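Local coordinates for protein thiosulfate sulfurtransferase TUM1 (Saccharomyces cerevisiae, PDB 3UTN) that accepts persulfide sulfur from the cysteine desulfurase NFS1 and passes it to UBA4 for 2-thiolation of the wobble uridine of tRNAs, at residues 311-314 with 315-319. Sequence-based numbering, arbitrary orientation.
Sequences TEWV and LKSGP
Ser317 lies over one face of the Trp313 indole, one turn further along helix 309-317. Its OG sits 3.3 Å above the ring plane, over the centre. Its CB makes a CH-pi contact, 4.0 Å from the centroid of the five-membered ring. Trp313 CG is anti to the backbone N (chi1 -179°), which swings the indole out from the helix so that one face meets Ser317. The packing is tight round this buried indole. Tyr188, of helix 188-196, hydrogen-bonds Ser317 OG. The indole NE1 donates to Trp321 O, just beyond the segment. Replacing Trp313 with alanine would probably leave a gap facing Ser317 and Trp321 O without its indole donor.

The looser part lies with the exposed side chains of Lys316 and Leu315. Lys316 runs extended across Glu312, with its CD 3.6 Å from Glu312 CG. Its NZ forms a salt bridge of 2.7 Å to Glu312 OE2, coming from above the carboxylate plane. Glu312 OE1 is held separately by Tyr306 OH. Leu315 lies alongside buried Thr311, Leu315 CD1 to Thr311 CG2 at 3.8 Å.

Past the helix, Gly318 is the first residue to leave helical angles. Its phi is positive, and its N bonds Val314 O at 2.7 Å. This last helix of the catalytic rhodanese domain thus pairs a buried indole with an i to i+4 ion pair between a buried glutamate and an exposed lysine. The lysine cation at OE2, with the Tyr306 hydroxyl at OE1, would probably help keep Glu312 ionised.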
loop_
_atom_site.group_PDB
_atom_site.type_symbol
_atom_site.label_atom_id
_atom_site.label_comp_id
_atom_site.label_asym_id
_atom_site.label_seq_id
_atom_site.Cartn_x
_atom_site.Cartn_y
_atom_site.Cartn_z
ATOM N N THR A 311 6.414 8.175 -10.956
ATOM C CA THR A 311 7.178 7.576 -12.038
ATOM C C THR A 311 6.423 7.643 -13.350
ATOM O O THR A 311 6.924 8.182 -14.337
ATOM C CB THR A 311 7.535 6.122 -11.725
ATOM O OG1 THR A 311 8.324 6.096 -10.531
ATOM C CG2 THR A 311 8.320 5.521 -12.875
ATOM N N GLU A 312 5.214 7.100 -13.355
ATOM C CA GLU A 312 4.404 7.154 -14.545
ATOM C C GLU A 312 4.115 8.595 -14.891
ATOM O O GLU A 312 4.153 8.974 -16.058
ATOM C CB GLU A 312 3.101 6.409 -14.354
ATOM C CG GLU A 312 2.272 6.378 -15.614
ATOM C CD GLU A 312 0.814 6.143 -15.342
ATOM O OE1 GLU A 312 0.269 6.755 -14.397
ATOM O OE2 GLU A 312 0.212 5.355 -16.089
ATOM N N TRP A 313 3.827 9.395 -13.870
ATOM C CA TRP A 313 3.534 10.794 -14.081
ATOM C C TRP A 313 4.601 11.451 -14.899
ATOM O O TRP A 313 4.316 12.047 -15.932
ATOM C CB TRP A 313 3.401 11.542 -12.769
ATOM C CG TRP A 313 3.087 12.968 -13.064
ATOM C CD1 TRP A 313 3.948 14.050 -13.049
ATOM C CD2 TRP A 313 1.804 13.501 -13.508
ATOM N NE1 TRP A 313 3.293 15.194 -13.410
ATOM C CE2 TRP A 313 2.003 14.932 -13.702
ATOM C CE3 TRP A 313 0.546 12.955 -13.734
ATOM C CZ2 TRP A 313 0.976 15.764 -14.106
ATOM C CZ3 TRP A 313 -0.479 13.801 -14.147
ATOM C CH2 TRP A 313 -0.262 15.171 -14.333
ATOM N N VAL A 314 5.837 11.351 -14.425
ATOM C CA VAL A 314 6.980 11.945 -15.097
ATOM C C VAL A 314 7.151 11.374 -16.490
ATOM O O VAL A 314 7.248 12.122 -17.467
ATOM C CB VAL A 314 8.266 11.731 -14.294
ATOM C CG1 VAL A 314 9.494 12.035 -15.141
ATOM C CG2 VAL A 314 8.234 12.622 -13.077
ATOM N N LEU A 315 7.166 10.049 -16.574
ATOM C CA LEU A 315 7.407 9.364 -17.837
ATOM C C LEU A 315 6.365 9.699 -18.890
ATOM O O LEU A 315 6.691 9.832 -20.064
ATOM C CB LEU A 315 7.490 7.856 -17.626
ATOM C CG LEU A 315 8.795 7.385 -16.982
ATOM C CD1 LEU A 315 8.752 5.898 -16.675
ATOM C CD2 LEU A 315 9.986 7.728 -17.867
ATOM N N LYS A 316 5.117 9.852 -18.465
ATOM C CA LYS A 316 4.044 10.150 -19.398
ATOM C C LYS A 316 3.868 11.646 -19.647
ATOM O O LYS A 316 3.460 12.049 -20.733
ATOM C CB LYS A 316 2.733 9.533 -18.921
ATOM C CG LYS A 316 2.623 8.036 -19.151
ATOM C CD LYS A 316 1.216 7.561 -18.848
ATOM C CE LYS A 316 1.007 6.102 -19.195
ATOM N NZ LYS A 316 -0.334 5.644 -18.740
ATOM N N SER A 317 4.177 12.463 -18.643
ATOM C CA SER A 317 3.877 13.895 -18.693
ATOM C C SER A 317 5.060 14.733 -19.131
ATOM O O SER A 317 4.887 15.800 -19.720
ATOM C CB SER A 317 3.403 14.389 -17.330
ATOM O OG SER A 317 2.356 13.579 -16.836
ATOM N N GLY A 318 6.258 14.258 -18.823
ATOM C CA GLY A 318 7.464 15.016 -19.088
ATOM C C GLY A 318 7.684 16.095 -18.050
ATOM O O GLY A 318 6.833 16.311 -17.180
ATOM N N PRO A 319 8.821 16.802 -18.156
ATOM C CA PRO A 319 9.304 17.784 -17.183
ATOM C C PRO A 319 8.391 18.993 -17.003
ATOM O O PRO A 319 8.489 19.689 -15.989
ATOM C CB PRO A 319 10.644 18.229 -17.777
ATOM C CG PRO A 319 10.489 18.012 -19.242
ATOM C CD PRO A 319 9.689 16.746 -19.347
#